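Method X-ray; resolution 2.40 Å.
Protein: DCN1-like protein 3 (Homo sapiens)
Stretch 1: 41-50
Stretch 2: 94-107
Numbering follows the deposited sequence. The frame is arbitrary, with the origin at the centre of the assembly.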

# COMPACT_ATOMS: atom_id res chain seq x y z
N GLU A 41 5.46 3.35 -7.17
CA GLU A 41 6.56 2.98 -6.28
C GLU A 41 6.35 3.36 -4.80
O GLU A 41 5.45 4.13 -4.45
N PHE A 42 7.18 2.77 -3.94
CA PHE A 42 7.03 2.84 -2.48
C PHE A 42 6.95 4.27 -1.89
O PHE A 42 6.12 4.54 -1.02
N ARG A 43 7.80 5.18 -2.36
CA ARG A 43 7.77 6.56 -1.89
C ARG A 43 6.43 7.23 -2.11
O ARG A 43 6.04 8.11 -1.35
N VAL A 44 5.73 6.82 -3.17
CA VAL A 44 4.42 7.38 -3.49
C VAL A 44 3.38 6.87 -2.50
O VAL A 44 2.52 7.63 -2.04
N LEU A 45 3.46 5.58 -2.16
CA LEU A 45 2.67 5.06 -1.04
C LEU A 45 2.97 5.86 0.25
O LEU A 45 2.04 6.26 0.97
N LEU A 46 4.25 6.12 0.54
CA LEU A 46 4.61 6.92 1.73
C LEU A 46 4.01 8.32 1.70
O LEU A 46 3.48 8.80 2.70
N LEU A 47 4.07 8.97 0.54
CA LEU A 47 3.46 10.28 0.35
C LEU A 47 1.96 10.23 0.64
O LEU A 47 1.46 11.04 1.42
N ALA A 48 1.25 9.30 -0.00
CA ALA A 48 -0.19 9.14 0.21
C ALA A 48 -0.48 8.90 1.70
O ALA A 48 -1.44 9.42 2.25
N TRP A 49 0.37 8.09 2.34
CA TRP A 49 0.27 7.84 3.77
C TRP A 49 0.38 9.16 4.56
O TRP A 49 -0.54 9.53 5.29
N LYS A 50 1.49 9.88 4.38
CA LYS A 50 1.71 11.21 4.97
C LYS A 50 0.57 12.21 4.71
O LYS A 50 0.23 13.01 5.58
N ASP A 94 6.32 1.45 15.12
CA ASP A 94 4.98 1.99 15.27
C ASP A 94 4.48 2.72 14.03
O ASP A 94 3.31 2.63 13.67
N LYS A 95 5.38 3.45 13.36
CA LYS A 95 5.04 4.08 12.09
C LYS A 95 4.67 3.02 11.06
O LYS A 95 3.69 3.17 10.32
N PHE A 96 5.44 1.94 11.00
CA PHE A 96 5.17 0.92 10.02
C PHE A 96 3.79 0.30 10.22
O PHE A 96 3.05 0.10 9.27
N LYS A 97 3.45 -0.01 11.47
CA LYS A 97 2.13 -0.56 11.75
C LYS A 97 1.07 0.39 11.25
O LYS A 97 0.05 -0.05 10.71
N ASP A 98 1.30 1.69 11.42
CA ASP A 98 0.33 2.68 10.98
C ASP A 98 0.24 2.74 9.45
O ASP A 98 -0.85 2.80 8.88
N LEU A 99 1.40 2.73 8.79
CA LEU A 99 1.47 2.72 7.35
C LEU A 99 0.77 1.48 6.79
O LEU A 99 0.01 1.56 5.82
N TYR A 100 1.04 0.34 7.43
CA TYR A 100 0.39 -0.93 7.12
C TYR A 100 -1.15 -0.89 7.24
O TYR A 100 -1.85 -1.41 6.36
N ARG A 101 -1.68 -0.28 8.30
CA ARG A 101 -3.14 -0.15 8.43
C ARG A 101 -3.72 0.78 7.36
O ARG A 101 -4.77 0.49 6.79
N PHE A 102 -3.04 1.91 7.13
CA PHE A 102 -3.41 2.87 6.08
C PHE A 102 -3.43 2.22 4.69
O PHE A 102 -4.28 2.53 3.87
N THR A 103 -2.48 1.33 4.43
CA THR A 103 -2.34 0.75 3.10
C THR A 103 -3.59 -0.05 2.69
O THR A 103 -3.96 -0.08 1.51
N PHE A 104 -4.26 -0.67 3.67
CA PHE A 104 -5.48 -1.41 3.37
C PHE A 104 -6.58 -0.45 2.91
O PHE A 104 -7.21 -0.66 1.87
N GLN A 105 -6.79 0.60 3.70
CA GLN A 105 -7.79 1.63 3.44
C GLN A 105 -7.55 2.34 2.10
O GLN A 105 -8.48 2.69 1.36
N PHE A 106 -6.27 2.57 1.81
CA PHE A 106 -5.83 3.20 0.57
C PHE A 106 -6.23 2.34 -0.64
O PHE A 106 -6.86 2.84 -1.57
N GLY A 107 -5.87 1.06 -0.60
CA GLY A 107 -6.17 0.17 -1.71
C GLY A 107 -7.65 -0.09 -1.87
O GLY A 107 -8.11 -0.62 -2.87

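How do two helices that cross almost at right angles find a common surface? The axes of helix 42-50 and helix 94-107 make an angle of 91° and come no closer than 10.2 Å, so the contact is compact, and side chains of quite different length take part in it. Trp49 has the largest covered area of any residue here, and its CA is 6.4 Å from the CA of Leu99. The CA-to-CB bonds of Ala48, Phe102 and Phe106 point toward the other helix, whereas those of Trp49, Leu45 and Leu99 leave sideways; Leu45 then brings its end nearer.

Which apolar side chains interlock? Three fit as knobs into holes. Leu45, with chi1 t and chi2 p, sits among Leu99, Phe102, Thr103 and Phe106; its CD1 is 3.8 Å from Phe106 CD2 and 3.7 Å from Thr103 OG1. Leu99, also t and p, returns the arrangement by entering a pocket formed by Phe42, Leu45, Leu46 and Trp49. There Leu99 CD2 lies 3.8 Å from Leu46 CD2 and 4.3 Å from Phe42 CE1, while Leu99 CD1 is 3.7 Å from Trp49 CG. The third knob is Trp49 itself, held among Lys95, Asp98, Leu99 and Phe102. Ala48 has just a methyl group to offer, yet its CB reaches 3.5 Å from Phe106 CZ and 4.0 Å from Phe102 CZ, because both phenylalanines, each with chi1 t, extend their rings to it.

What do the aromatic rings contribute beyond bulk? Two of them, Trp49 and Phe102, receive a backbone C-H over one face. With chi1 t and chi2 at 53°, Trp49 lays its indole over helix 94-107, so that Leu99 CA stands 3.8 Å from the centroid of the five-membered ring of Trp49, only 20° off the normal. A second CH-pi contact runs the other way: Trp49 CA is 3.7 Å from the centroid of the Phe102 ring, again 20° off the normal. Trp49 therefore presents a ring face to one helix while its own backbone is covered by a ring from that helix. The Trp49 and Phe102 rings meet obliquely, with planes at 52°.

Where is the polar link? One hydrogen bond joins the stretches, from Trp49 NE1 to Asp98 OD2, at 2.8 Å and with a nearly straight N-H...acceptor angle of 172°. The carboxylate approaches at the indole edge, near the ring plane, where the N-H points; chi1 t in Asp98 carries its end nearer although its CA-to-CB bond runs sideways. The buried indole nitrogen is thus satisfied while the ring face remains free for Leu99. Beside it, Lys95 gives aliphatic cover, with CB 3.9 Å from Trp49 CH2, and its NZ is hydrogen-bonded elsewhere in the structure. Thr103 OG1 turns back to its own helix, donating to Leu99 O at 2.7 Å, which lets it border the Leu45 pocket without an unpaired hydroxyl proton.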

# COMPACT_ATOMS: atom_id res chain seq x y z
CB GLU A 41 7.89 3.52 -6.82
CG GLU A 41 8.14 4.99 -6.53
CD GLU A 41 9.61 5.26 -6.29
OE1 GLU A 41 10.30 5.65 -7.25
OE2 GLU A 41 10.08 5.05 -5.14
CB PHE A 42 8.15 2.02 -1.83
CG PHE A 42 8.07 1.91 -0.33
CD1 PHE A 42 6.95 1.36 0.29
CD2 PHE A 42 9.14 2.34 0.47
CE1 PHE A 42 6.88 1.24 1.68
CE2 PHE A 42 9.08 2.23 1.87
CZ PHE A 42 7.94 1.68 2.47
CB ARG A 43 8.82 7.40 -2.58
CG ARG A 43 10.19 7.27 -1.99
CD ARG A 43 11.19 7.64 -3.04
NE ARG A 43 12.50 7.11 -2.71
CZ ARG A 43 13.59 7.38 -3.41
NH1 ARG A 43 13.50 8.19 -4.46
NH2 ARG A 43 14.76 6.86 -3.04
CB VAL A 44 4.02 7.10 -4.96
CG1 VAL A 44 2.61 7.61 -5.23
CG2 VAL A 44 5.04 7.76 -5.91
CB LEU A 45 2.93 3.55 -0.85
CG LEU A 45 2.25 2.88 0.35
CD1 LEU A 45 0.72 2.77 0.16
CD2 LEU A 45 2.88 1.51 0.65
CB LEU A 46 6.13 7.02 1.90
CG LEU A 46 6.87 5.71 2.15
CD1 LEU A 46 8.34 5.98 2.51
CD2 LEU A 46 6.19 4.95 3.26
CB LEU A 47 3.70 10.76 -1.08
CG LEU A 47 4.08 12.21 -1.35
CD1 LEU A 47 5.08 12.75 -0.30
CD2 LEU A 47 4.64 12.37 -2.78
CB ALA A 48 -0.74 7.98 -0.65
CB TRP A 49 1.35 6.83 4.18
CG TRP A 49 1.54 6.65 5.68
CD1 TRP A 49 0.58 6.36 6.61
CD2 TRP A 49 2.79 6.70 6.40
NE1 TRP A 49 1.14 6.24 7.86
CE2 TRP A 49 2.49 6.44 7.76
CE3 TRP A 49 4.12 6.95 6.03
CZ2 TRP A 49 3.48 6.43 8.76
CZ3 TRP A 49 5.10 6.93 7.02
CH2 TRP A 49 4.78 6.68 8.37
CB LYS A 50 3.03 11.79 4.48
CG LYS A 50 4.04 11.97 5.56
CD LYS A 50 4.25 10.69 6.32
CE LYS A 50 5.13 10.95 7.53
NZ LYS A 50 4.60 12.10 8.28
CB ASP A 94 4.88 2.87 16.52
CG ASP A 94 4.73 2.05 17.81
OD1 ASP A 94 5.35 2.43 18.83
OD2 ASP A 94 4.00 1.03 17.80
CB LYS A 95 6.22 4.91 11.57
CG LYS A 95 6.59 6.09 12.47
CD LYS A 95 5.41 7.02 12.66
CE LYS A 95 5.79 8.28 13.45
NZ LYS A 95 6.35 9.36 12.59
CB PHE A 96 6.22 -0.17 9.99
CG PHE A 96 5.93 -1.22 8.96
CD1 PHE A 96 6.19 -0.97 7.61
CD2 PHE A 96 5.34 -2.43 9.32
CE1 PHE A 96 5.89 -1.93 6.64
CE2 PHE A 96 5.05 -3.40 8.35
CZ PHE A 96 5.32 -3.15 7.01
CB LYS A 97 1.94 -0.83 13.26
CG LYS A 97 2.55 -2.15 13.71
CD LYS A 97 2.74 -2.22 15.23
CE LYS A 97 1.46 -2.59 15.96
NZ LYS A 97 1.69 -2.71 17.43
CB ASP A 98 0.63 4.07 11.56
CG ASP A 98 -0.44 5.09 11.21
OD1 ASP A 98 -1.50 5.10 11.86
OD2 ASP A 98 -0.22 5.90 10.27
CB LEU A 99 2.93 2.76 6.89
CG LEU A 99 3.15 2.31 5.45
CD1 LEU A 99 2.61 3.35 4.48
CD2 LEU A 99 4.63 2.05 5.23
CB TYR A 100 0.99 -2.06 7.96
CG TYR A 100 0.52 -3.45 7.55
CD1 TYR A 100 1.13 -4.13 6.50
CD2 TYR A 100 -0.54 -4.07 8.20
CE1 TYR A 100 0.71 -5.39 6.11
CE2 TYR A 100 -0.98 -5.35 7.81
CZ TYR A 100 -0.35 -6.00 6.77
OH TYR A 100 -0.78 -7.25 6.38
CB ARG A 101 -3.55 0.32 9.83
CG ARG A 101 -2.85 -0.43 10.97
CD ARG A 101 -3.32 0.02 12.38
NE ARG A 101 -4.12 -1.03 13.02
CZ ARG A 101 -4.16 -1.27 14.33
NH1 ARG A 101 -3.43 -0.54 15.18
NH2 ARG A 101 -4.93 -2.26 14.79
CB PHE A 102 -2.43 4.08 6.06
CG PHE A 102 -2.54 4.91 4.80
CD1 PHE A 102 -3.49 5.92 4.70
CD2 PHE A 102 -1.71 4.66 3.71
CE1 PHE A 102 -3.61 6.67 3.54
CE2 PHE A 102 -1.83 5.41 2.55
CZ PHE A 102 -2.78 6.41 2.47
CB THR A 103 -1.04 -0.10 2.98
OG1 THR A 103 0.10 0.74 3.22
CG2 THR A 103 -0.92 -0.75 1.60
CB PHE A 104 -5.95 -2.25 4.56
CG PHE A 104 -7.24 -2.97 4.29
CD1 PHE A 104 -7.24 -4.25 3.75
CD2 PHE A 104 -8.45 -2.35 4.50
CE1 PHE A 104 -8.43 -4.90 3.46
CE2 PHE A 104 -9.65 -3.00 4.20
CZ PHE A 104 -9.64 -4.27 3.69
CB GLN A 105 -7.78 2.67 4.58
CG GLN A 105 -9.06 3.48 4.69
CD GLN A 105 -10.31 2.59 4.76
OE1 GLN A 105 -10.32 1.55 5.42
NE2 GLN A 105 -11.37 3.01 4.06
CB PHE A 106 -4.31 3.41 0.64
CG PHE A 106 -3.74 4.21 -0.51
CD1 PHE A 106 -4.22 5.48 -0.80
CD2 PHE A 106 -2.69 3.71 -1.26
CE1 PHE A 106 -3.68 6.22 -1.85
CE2 PHE A 106 -2.14 4.44 -2.31
CZ PHE A 106 -2.63 5.70 -2.60